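Local coordinates for protein 2,3-dihydroxybenzoate-AMP ligase (Mycobacterium smegmatis, PDB 5KEI) that is a ligase of the AMP-binding (ANL) superfamily, pairing a large AMP-binding domain with a smaller C-terminal one, at residues Thr135-Ala149 / Leu164-Asp177. Sequence-based numbering, arbitrary orientation.
Sequences THFAEVSSAVALVVA and LVRSHPDVRHVLVD
Parallel strands 145-149 and 173-177, joined through helix 158-167, form a beta-alpha-beta crossover in the AMP-binding domain. V144 O opens the ladder by accepting two amides, R172 N at 2.8 Å from above the carbonyl plane and H173 N at 3.3 Å within it. After a weak L146 N to H173 O bond, three straighter ones follow: L175 N to L146 O, V148 N to L175 O and D177 N to V148 O. The last spans 2.7 Å between D177 N and V148 O. L146, V148, V174 and V176 share one face of the sheet, on which L164 of helix 158-167 packs against L146, CD2 to CD2 at 3.7 Å. V171 CG1 lies near L146 CB. Between the helices, the H168 ring has A138 CB over one face and T135 CG2 at its edge, 3.2 Å from H168 NE2. With CG anti to the carbonyl carbon (chi1 -61°), the ring reaches helix 131-141. The E139 carboxylate comes to its edge, OE2 3.2 Å from H168 CE1, its plane nearly perpendicular to the ring's. On the opposite face of the sheet, V147 and L175 touch W186 of helix 186-190. Strand 145-149 continues the sheet to strand 97-101, and strand 173-177 to the short outer strand 184-185.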
# COMPACT_ATOMS: atom_id res chain seq x y z
N THR A 135 -15.64 -6.45 -1.71
CA THR A 135 -16.30 -7.01 -2.89
C THR A 135 -15.49 -6.77 -4.15
O THR A 135 -15.21 -7.69 -4.91
CB THR A 135 -17.72 -6.43 -3.06
OG1 THR A 135 -18.60 -7.14 -2.19
CG2 THR A 135 -18.21 -6.54 -4.48
N HIS A 136 -15.09 -5.52 -4.35
CA HIS A 136 -14.23 -5.16 -5.47
C HIS A 136 -12.86 -5.86 -5.39
O HIS A 136 -12.36 -6.32 -6.41
CB HIS A 136 -14.05 -3.64 -5.51
CG HIS A 136 -13.09 -3.16 -6.55
ND1 HIS A 136 -13.40 -3.15 -7.90
CD2 HIS A 136 -11.84 -2.66 -6.45
CE1 HIS A 136 -12.37 -2.68 -8.58
NE2 HIS A 136 -11.41 -2.37 -7.72
N PHE A 137 -12.28 -5.97 -4.19
CA PHE A 137 -11.03 -6.73 -4.02
C PHE A 137 -11.19 -8.21 -4.43
O PHE A 137 -10.36 -8.74 -5.16
CB PHE A 137 -10.50 -6.64 -2.57
CG PHE A 137 -10.08 -5.25 -2.16
CD1 PHE A 137 -9.73 -4.31 -3.11
CD2 PHE A 137 -10.05 -4.89 -0.83
CE1 PHE A 137 -9.36 -3.02 -2.74
CE2 PHE A 137 -9.68 -3.61 -0.44
CZ PHE A 137 -9.34 -2.67 -1.41
N ALA A 138 -12.26 -8.86 -3.98
CA ALA A 138 -12.56 -10.25 -4.35
C ALA A 138 -12.62 -10.43 -5.86
O ALA A 138 -12.03 -11.38 -6.41
CB ALA A 138 -13.88 -10.71 -3.73
N GLU A 139 -13.34 -9.53 -6.52
CA GLU A 139 -13.43 -9.50 -7.98
C GLU A 139 -12.08 -9.31 -8.67
O GLU A 139 -11.78 -10.01 -9.64
CB GLU A 139 -14.39 -8.39 -8.42
CG GLU A 139 -15.29 -8.77 -9.59
CD GLU A 139 -16.68 -8.14 -9.49
OE1 GLU A 139 -16.80 -6.99 -9.01
OE2 GLU A 139 -17.65 -8.82 -9.89
N VAL A 140 -11.27 -8.38 -8.18
CA VAL A 140 -9.99 -8.10 -8.83
C VAL A 140 -9.00 -9.26 -8.63
O VAL A 140 -8.27 -9.63 -9.55
CB VAL A 140 -9.39 -6.76 -8.33
CG1 VAL A 140 -8.00 -6.53 -8.91
CG2 VAL A 140 -10.30 -5.58 -8.71
N SER A 141 -9.01 -9.85 -7.43
CA SER A 141 -8.03 -10.86 -7.06
C SER A 141 -8.46 -12.30 -7.36
O SER A 141 -7.64 -13.22 -7.24
CB SER A 141 -7.70 -10.76 -5.56
OG SER A 141 -8.86 -10.92 -4.76
N SER A 142 -9.73 -12.50 -7.72
CA SER A 142 -10.28 -13.86 -7.84
C SER A 142 -10.07 -14.63 -6.54
O SER A 142 -9.79 -15.82 -6.56
CB SER A 142 -9.65 -14.63 -9.01
OG SER A 142 -9.91 -13.98 -10.24
N ALA A 143 -10.20 -13.93 -5.41
CA ALA A 143 -10.04 -14.55 -4.10
C ALA A 143 -10.90 -15.80 -3.96
O ALA A 143 -12.03 -15.85 -4.45
CB ALA A 143 -10.39 -13.55 -3.00
N VAL A 144 -10.36 -16.81 -3.29
CA VAL A 144 -11.07 -18.07 -3.08
C VAL A 144 -11.46 -18.22 -1.61
O VAL A 144 -12.19 -19.13 -1.24
CB VAL A 144 -10.22 -19.28 -3.55
CG1 VAL A 144 -9.69 -19.02 -4.94
CG2 VAL A 144 -9.07 -19.56 -2.59
N ALA A 145 -10.99 -17.30 -0.78
CA ALA A 145 -11.29 -17.36 0.64
C ALA A 145 -11.17 -15.99 1.30
O ALA A 145 -10.78 -15.01 0.66
CB ALA A 145 -10.38 -18.37 1.32
N LEU A 146 -11.51 -15.95 2.58
CA LEU A 146 -11.56 -14.72 3.35
C LEU A 146 -11.27 -15.00 4.82
O LEU A 146 -11.96 -15.82 5.44
CB LEU A 146 -12.92 -14.06 3.20
CG LEU A 146 -13.22 -12.90 4.16
CD1 LEU A 146 -12.33 -11.69 3.90
CD2 LEU A 146 -14.70 -12.51 4.09
N VAL A 147 -10.25 -14.35 5.39
CA VAL A 147 -9.94 -14.52 6.80
C VAL A 147 -10.34 -13.26 7.57
O VAL A 147 -9.95 -12.16 7.20
CB VAL A 147 -8.45 -14.81 7.02
CG1 VAL A 147 -8.15 -14.96 8.51
CG2 VAL A 147 -8.04 -16.08 6.24
N VAL A 148 -11.16 -13.44 8.61
CA VAL A 148 -11.63 -12.33 9.43
C VAL A 148 -11.64 -12.66 10.90
O VAL A 148 -11.53 -13.82 11.29
CB VAL A 148 -13.06 -11.89 9.05
CG1 VAL A 148 -13.05 -11.02 7.80
CG2 VAL A 148 -13.97 -13.11 8.90
N ALA A 149 -11.80 -11.62 11.72
CA ALA A 149 -12.00 -11.78 13.16
C ALA A 149 -13.34 -11.16 13.59
O ALA A 149 -13.88 -10.30 12.89
CB ALA A 149 -10.85 -11.15 13.92
N LEU A 164 -20.70 -11.10 1.03
CA LEU A 164 -19.55 -11.25 0.13
C LEU A 164 -19.59 -12.53 -0.72
O LEU A 164 -19.39 -12.48 -1.94
CB LEU A 164 -18.24 -11.22 0.90
CG LEU A 164 -17.03 -11.21 -0.03
CD1 LEU A 164 -17.06 -9.95 -0.89
CD2 LEU A 164 -15.70 -11.32 0.71
N VAL A 165 -19.82 -13.67 -0.08
CA VAL A 165 -19.87 -14.93 -0.79
C VAL A 165 -21.11 -15.00 -1.68
O VAL A 165 -21.09 -15.68 -2.72
CB VAL A 165 -19.85 -16.15 0.18
CG1 VAL A 165 -19.84 -17.45 -0.61
CG2 VAL A 165 -18.63 -16.11 1.09
N ARG A 166 -22.17 -14.29 -1.31
CA ARG A 166 -23.38 -14.28 -2.13
C ARG A 166 -23.08 -13.68 -3.51
O ARG A 166 -23.48 -14.23 -4.54
CB ARG A 166 -24.52 -13.51 -1.46
CG ARG A 166 -25.83 -13.61 -2.22
CD ARG A 166 -26.61 -12.31 -2.18
NE ARG A 166 -25.84 -11.21 -2.77
CZ ARG A 166 -25.75 -10.95 -4.07
NH1 ARG A 166 -26.40 -11.70 -4.96
NH2 ARG A 166 -25.02 -9.93 -4.50
N SER A 167 -22.38 -12.55 -3.51
CA SER A 167 -22.04 -11.86 -4.76
C SER A 167 -20.78 -12.43 -5.41
O SER A 167 -20.53 -12.20 -6.60
CB SER A 167 -21.87 -10.36 -4.50
OG SER A 167 -20.91 -10.15 -3.49
N HIS A 168 -19.97 -13.14 -4.64
CA HIS A 168 -18.77 -13.75 -5.19
C HIS A 168 -18.62 -15.18 -4.70
O HIS A 168 -17.93 -15.44 -3.71
CB HIS A 168 -17.55 -12.91 -4.84
CG HIS A 168 -17.61 -11.53 -5.41
ND1 HIS A 168 -17.16 -11.22 -6.67
CD2 HIS A 168 -18.11 -10.38 -4.89
CE1 HIS A 168 -17.36 -9.94 -6.91
NE2 HIS A 168 -17.94 -9.40 -5.85
N PRO A 169 -19.28 -16.12 -5.40
CA PRO A 169 -19.35 -17.54 -5.03
C PRO A 169 -17.98 -18.19 -5.05
O PRO A 169 -17.76 -19.15 -4.30
CB PRO A 169 -20.26 -18.14 -6.11
CG PRO A 169 -20.98 -16.99 -6.69
CD PRO A 169 -20.03 -15.84 -6.64
N ASP A 170 -17.07 -17.67 -5.86
CA ASP A 170 -15.69 -18.17 -5.92
C ASP A 170 -14.98 -18.11 -4.57
O ASP A 170 -14.01 -18.84 -4.33
CB ASP A 170 -14.88 -17.40 -6.96
CG ASP A 170 -15.31 -17.70 -8.39
OD1 ASP A 170 -15.88 -18.79 -8.63
OD2 ASP A 170 -15.06 -16.85 -9.28
N VAL A 171 -15.45 -17.22 -3.70
CA VAL A 171 -14.96 -17.19 -2.33
C VAL A 171 -15.59 -18.36 -1.62
O VAL A 171 -16.66 -18.24 -1.04
CB VAL A 171 -15.29 -15.85 -1.61
CG1 VAL A 171 -14.73 -15.84 -0.19
CG2 VAL A 171 -14.77 -14.66 -2.42
N ARG A 172 -14.91 -19.50 -1.70
CA ARG A 172 -15.45 -20.78 -1.26
C ARG A 172 -15.33 -20.99 0.25
O ARG A 172 -16.06 -21.79 0.83
CB ARG A 172 -14.76 -21.92 -2.00
CG ARG A 172 -15.71 -22.92 -2.65
CD ARG A 172 -14.97 -24.12 -3.28
NE ARG A 172 -15.78 -25.33 -3.40
CZ ARG A 172 -15.99 -26.20 -2.41
NH1 ARG A 172 -15.46 -25.99 -1.21
NH2 ARG A 172 -16.73 -27.28 -2.61
N HIS A 173 -14.40 -20.28 0.87
CA HIS A 173 -14.13 -20.46 2.30
C HIS A 173 -14.11 -19.16 3.05
O HIS A 173 -13.52 -18.18 2.60
CB HIS A 173 -12.79 -21.17 2.51
CG HIS A 173 -12.70 -22.50 1.84
ND1 HIS A 173 -13.51 -23.56 2.18
CD2 HIS A 173 -11.90 -22.94 0.84
CE1 HIS A 173 -13.21 -24.60 1.43
NE2 HIS A 173 -12.23 -24.25 0.61
N VAL A 174 -14.76 -19.15 4.20
CA VAL A 174 -14.59 -18.07 5.15
C VAL A 174 -14.02 -18.61 6.46
O VAL A 174 -14.59 -19.52 7.06
CB VAL A 174 -15.91 -17.36 5.42
CG1 VAL A 174 -15.71 -16.21 6.42
CG2 VAL A 174 -16.50 -16.85 4.11
N LEU A 175 -12.88 -18.06 6.89
CA LEU A 175 -12.23 -18.48 8.14
C LEU A 175 -12.30 -17.36 9.16
O LEU A 175 -11.77 -16.27 8.95
CB LEU A 175 -10.78 -18.87 7.90
CG LEU A 175 -10.51 -20.16 7.10
CD1 LEU A 175 -10.67 -19.91 5.61
CD2 LEU A 175 -9.12 -20.69 7.40
N VAL A 176 -12.96 -17.64 10.28
CA VAL A 176 -13.21 -16.63 11.29
C VAL A 176 -12.38 -16.91 12.55
O VAL A 176 -12.51 -17.96 13.17
CB VAL A 176 -14.71 -16.57 11.65
CG1 VAL A 176 -14.97 -15.47 12.68
CG2 VAL A 176 -15.54 -16.37 10.40
N ASP A 177 -11.53 -15.95 12.90
CA ASP A 177 -10.84 -15.97 14.18
C ASP A 177 -11.83 -15.49 15.25
O ASP A 177 -12.00 -14.29 15.46
CB ASP A 177 -9.59 -15.08 14.13
CG ASP A 177 -8.73 -15.17 15.39
OD1 ASP A 177 -8.55 -16.29 15.91
OD2 ASP A 177 -8.24 -14.12 15.86